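Long-range contact in conserved exported protein (Bacteroides fragilis, PDB 3CLW), which is of unknown function but probably hydrolyses O-glycosidic bonds of a carbohydrate substrate: residues Phe160-Arg172 against Leu214-Lys226. Numbering follows the deposited sequence.
Sequences FARFLVKSAQHFR and LDKAISEAQIDTK
Val165 fits as a knob into the hole formed by Leu214, Ala217, Ile218 and Ala221. With CG1 anti to its backbone N (chi1 164°), CG1 is turned to Ala221 CB, at a tight 3.5 Å, and CG2 to Ala217 CB and Ile218 CG1, 3.7 Å from each. At the N-terminal end of 160-172, Ala161 CB rests 3.5 Å from Leu214 N. Ala161, Ala217 and Ala221 present only methyl groups here, which fits an axis separation of 8.6 Å between helix segments 160-172 and 214-221, crossing at -42°. Past the end of helix 204-221, where Gln222 has positive phi, Ile223 turns back onto 160-172. Its CD1 reaches Val165 and Ala168, and its CG2 packs 3.6 Å from Gln169 CG on the extended glutamine chain.

Polar links across the contact run through water. One water accepts from Gln169 NE2 and donates weakly to Ala221 O, near the helix end; another accepts from Asp224 N and, weakly, from Arg172 NE. Asp224 O sits over one face of the Arg172 guanidinium, 3.3 Å above the guanidinium plane and offset toward its rim, so no N-H points at it well. Arg172 NH1 instead bonds Val178 O and Asn179 OD1, and Thr225 OG1 shares Val178 O, tying both segments to strand 178-182. Leu164 and Leu214 extend the apolar layer towards Ile181 and Ile227. Neighbouring helices packed outside parallel strands 178-182 and 226-232 are characteristic of the TIM barrel of family 30 glycoside hydrolases.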
# COMPACT_ATOMS: atom_id res chain seq x y z
N PHE A 160 1.80 24.25 6.62
CA PHE A 160 2.01 22.83 6.45
C PHE A 160 1.87 22.43 4.98
O PHE A 160 2.76 21.76 4.42
CB PHE A 160 1.10 22.03 7.39
CG PHE A 160 1.31 20.54 7.34
CD1 PHE A 160 2.58 20.00 7.13
CD2 PHE A 160 0.23 19.68 7.55
CE1 PHE A 160 2.77 18.61 7.09
CE2 PHE A 160 0.41 18.29 7.53
CZ PHE A 160 1.71 17.75 7.30
N ALA A 161 0.78 22.84 4.34
CA ALA A 161 0.60 22.59 2.89
C ALA A 161 1.78 23.10 2.08
O ALA A 161 2.25 22.42 1.16
CB ALA A 161 -0.72 23.17 2.38
N ARG A 162 2.28 24.29 2.44
CA ARG A 162 3.41 24.84 1.73
C ARG A 162 4.71 24.01 1.93
O ARG A 162 5.50 23.86 1.00
CB ARG A 162 3.64 26.30 2.10
CG ARG A 162 2.64 27.27 1.39
CD ARG A 162 3.17 28.69 1.45
NE ARG A 162 3.32 29.16 2.82
CZ ARG A 162 2.38 29.83 3.51
NH1 ARG A 162 1.19 30.12 2.96
NH2 ARG A 162 2.63 30.21 4.76
N PHE A 163 4.90 23.50 3.15
CA PHE A 163 6.00 22.63 3.50
C PHE A 163 5.98 21.35 2.65
O PHE A 163 6.99 21.01 2.05
CB PHE A 163 5.97 22.28 4.99
CG PHE A 163 6.82 21.08 5.34
CD1 PHE A 163 8.21 21.17 5.35
CD2 PHE A 163 6.22 19.86 5.66
CE1 PHE A 163 9.02 20.06 5.66
CE2 PHE A 163 7.01 18.73 6.01
CZ PHE A 163 8.43 18.85 5.99
N LEU A 164 4.82 20.68 2.62
CA LEU A 164 4.61 19.48 1.81
C LEU A 164 4.81 19.71 0.30
O LEU A 164 5.42 18.89 -0.37
CB LEU A 164 3.23 18.89 2.04
CG LEU A 164 2.92 18.35 3.43
CD1 LEU A 164 1.46 17.99 3.53
CD2 LEU A 164 3.78 17.09 3.64
N VAL A 165 4.32 20.84 -0.21
CA VAL A 165 4.49 21.17 -1.62
C VAL A 165 5.93 21.52 -1.97
O VAL A 165 6.42 21.07 -2.98
CB VAL A 165 3.51 22.30 -2.09
CG1 VAL A 165 3.96 22.89 -3.43
CG2 VAL A 165 2.11 21.75 -2.20
N LYS A 166 6.58 22.33 -1.14
CA LYS A 166 8.00 22.66 -1.36
C LYS A 166 8.92 21.41 -1.37
O LYS A 166 9.87 21.36 -2.14
CB LYS A 166 8.52 23.70 -0.36
CG LYS A 166 10.09 23.77 -0.30
CD LYS A 166 10.57 25.17 -0.16
CE LYS A 166 12.09 25.23 -0.20
NZ LYS A 166 12.55 26.61 0.08
N SER A 167 8.64 20.46 -0.48
CA SER A 167 9.39 19.19 -0.40
C SER A 167 9.20 18.36 -1.68
O SER A 167 10.19 17.87 -2.26
CB SER A 167 8.94 18.36 0.82
OG SER A 167 9.22 19.01 2.03
N ALA A 168 7.94 18.19 -2.10
CA ALA A 168 7.66 17.53 -3.36
C ALA A 168 8.35 18.24 -4.52
O ALA A 168 8.94 17.59 -5.39
CB ALA A 168 6.13 17.39 -3.64
N GLN A 169 8.26 19.56 -4.53
CA GLN A 169 8.84 20.32 -5.64
C GLN A 169 10.34 20.18 -5.67
O GLN A 169 10.92 20.04 -6.75
CB GLN A 169 8.47 21.79 -5.59
CG GLN A 169 8.91 22.57 -6.85
CD GLN A 169 8.38 24.03 -6.85
OE1 GLN A 169 8.05 24.60 -5.80
NE2 GLN A 169 8.30 24.62 -8.03
N HIS A 170 10.97 20.22 -4.50
CA HIS A 170 12.42 19.96 -4.39
C HIS A 170 12.80 18.65 -5.06
O HIS A 170 13.71 18.61 -5.88
CB HIS A 170 12.89 19.90 -2.94
CG HIS A 170 14.29 19.42 -2.81
ND1 HIS A 170 15.38 20.25 -2.96
CD2 HIS A 170 14.78 18.18 -2.57
CE1 HIS A 170 16.49 19.54 -2.84
NE2 HIS A 170 16.15 18.28 -2.58
N PHE A 171 12.10 17.59 -4.73
CA PHE A 171 12.43 16.28 -5.29
C PHE A 171 12.05 16.15 -6.77
O PHE A 171 12.76 15.47 -7.53
CB PHE A 171 11.91 15.16 -4.39
CG PHE A 171 12.71 15.04 -3.11
CD1 PHE A 171 12.27 15.67 -1.94
CD2 PHE A 171 13.94 14.40 -3.11
CE1 PHE A 171 13.02 15.62 -0.76
CE2 PHE A 171 14.72 14.32 -1.93
CZ PHE A 171 14.24 14.95 -0.75
N ARG A 172 11.01 16.88 -7.21
CA ARG A 172 10.72 16.96 -8.65
C ARG A 172 11.87 17.59 -9.42
O ARG A 172 12.23 17.12 -10.51
CB ARG A 172 9.36 17.62 -8.98
CG ARG A 172 8.15 16.83 -8.39
CD ARG A 172 6.79 17.37 -8.83
NE ARG A 172 6.61 17.12 -10.24
CZ ARG A 172 6.11 16.00 -10.76
NH1 ARG A 172 5.71 14.98 -10.00
NH2 ARG A 172 6.02 15.88 -12.07
N LEU A 214 -3.60 22.55 0.42
CA LEU A 214 -2.70 21.84 -0.52
C LEU A 214 -3.07 22.18 -1.95
O LEU A 214 -2.21 22.47 -2.76
CB LEU A 214 -2.76 20.33 -0.31
CG LEU A 214 -1.81 19.82 0.77
CD1 LEU A 214 -2.29 18.45 1.21
CD2 LEU A 214 -0.35 19.78 0.22
N ASP A 215 -4.36 22.17 -2.25
CA ASP A 215 -4.85 22.54 -3.58
C ASP A 215 -4.29 23.89 -4.01
O ASP A 215 -3.73 24.01 -5.08
CB ASP A 215 -6.37 22.54 -3.60
CG ASP A 215 -6.93 22.88 -4.97
OD1 ASP A 215 -6.89 22.01 -5.87
OD2 ASP A 215 -7.42 24.02 -5.13
N LYS A 216 -4.41 24.89 -3.15
CA LYS A 216 -3.92 26.23 -3.42
C LYS A 216 -2.38 26.26 -3.59
O LYS A 216 -1.85 26.87 -4.52
CB LYS A 216 -4.36 27.14 -2.28
CG LYS A 216 -3.92 28.59 -2.36
CD LYS A 216 -4.37 29.27 -1.06
CE LYS A 216 -4.18 30.79 -1.07
NZ LYS A 216 -5.26 31.46 -0.21
N ALA A 217 -1.68 25.61 -2.67
CA ALA A 217 -0.22 25.53 -2.71
C ALA A 217 0.31 24.82 -3.98
O ALA A 217 1.30 25.26 -4.59
CB ALA A 217 0.28 24.85 -1.42
N ILE A 218 -0.36 23.76 -4.42
CA ILE A 218 0.06 23.03 -5.63
C ILE A 218 -0.11 23.90 -6.89
O ILE A 218 0.70 23.81 -7.83
CB ILE A 218 -0.71 21.70 -5.82
CG1 ILE A 218 -0.23 20.64 -4.82
CG2 ILE A 218 -0.64 21.17 -7.32
CD1 ILE A 218 -1.17 19.41 -4.69
N SER A 219 -1.17 24.73 -6.89
CA SER A 219 -1.49 25.61 -8.01
C SER A 219 -0.46 26.71 -8.09
O SER A 219 0.06 26.98 -9.17
CB SER A 219 -2.93 26.16 -7.91
OG SER A 219 -3.89 25.15 -8.21
N GLU A 220 -0.10 27.30 -6.95
CA GLU A 220 0.96 28.31 -6.90
C GLU A 220 2.32 27.77 -7.35
O GLU A 220 3.07 28.45 -8.05
CB GLU A 220 1.08 28.92 -5.49
CG GLU A 220 0.04 30.04 -5.19
CD GLU A 220 -0.18 30.34 -3.68
OE1 GLU A 220 -1.32 30.71 -3.32
OE2 GLU A 220 0.78 30.19 -2.85
N ALA A 221 2.65 26.54 -6.94
CA ALA A 221 3.91 25.90 -7.31
C ALA A 221 3.88 25.41 -8.76
O ALA A 221 4.93 25.27 -9.36
CB ALA A 221 4.21 24.74 -6.37
N GLN A 222 2.69 25.13 -9.29
CA GLN A 222 2.50 24.51 -10.60
C GLN A 222 3.28 23.19 -10.74
O GLN A 222 3.96 22.96 -11.73
CB GLN A 222 2.85 25.48 -11.74
CG GLN A 222 2.08 26.84 -11.69
CD GLN A 222 2.67 27.86 -12.69
OE1 GLN A 222 2.34 27.83 -13.87
NE2 GLN A 222 3.57 28.72 -12.22
N ILE A 223 3.19 22.33 -9.73
CA ILE A 223 3.76 20.99 -9.82
C ILE A 223 2.66 20.00 -10.21
O ILE A 223 1.50 20.16 -9.83
CB ILE A 223 4.48 20.52 -8.50
CG1 ILE A 223 3.55 20.58 -7.28
CG2 ILE A 223 5.80 21.32 -8.28
CD1 ILE A 223 4.14 19.91 -6.04
N ASP A 224 3.05 18.99 -10.98
CA ASP A 224 2.16 17.93 -11.42
C ASP A 224 1.97 16.89 -10.32
O ASP A 224 2.45 15.75 -10.44
CB ASP A 224 2.73 17.30 -12.71
CG ASP A 224 1.74 16.36 -13.41
OD1 ASP A 224 0.54 16.38 -13.04
OD2 ASP A 224 2.17 15.58 -14.30
N THR A 225 1.30 17.30 -9.23
CA THR A 225 1.12 16.46 -8.05
C THR A 225 -0.32 16.54 -7.54
O THR A 225 -0.91 17.60 -7.58
CB THR A 225 2.09 16.90 -6.88
OG1 THR A 225 3.46 16.87 -7.32
CG2 THR A 225 1.94 15.98 -5.69
N LYS A 226 -0.86 15.43 -7.04
CA LYS A 226 -2.22 15.39 -6.55
C LYS A 226 -2.36 14.94 -5.10
O LYS A 226 -1.47 14.27 -4.55
CB LYS A 226 -3.06 14.51 -7.47
CG LYS A 226 -3.31 15.11 -8.84
CD LYS A 226 -4.01 14.09 -9.68
CE LYS A 226 -3.88 14.33 -11.19
NZ LYS A 226 -4.35 15.67 -11.67
O HOH W 1 7.46 27.24 -8.05
O HOH W 2 5.59 19.46 -12.37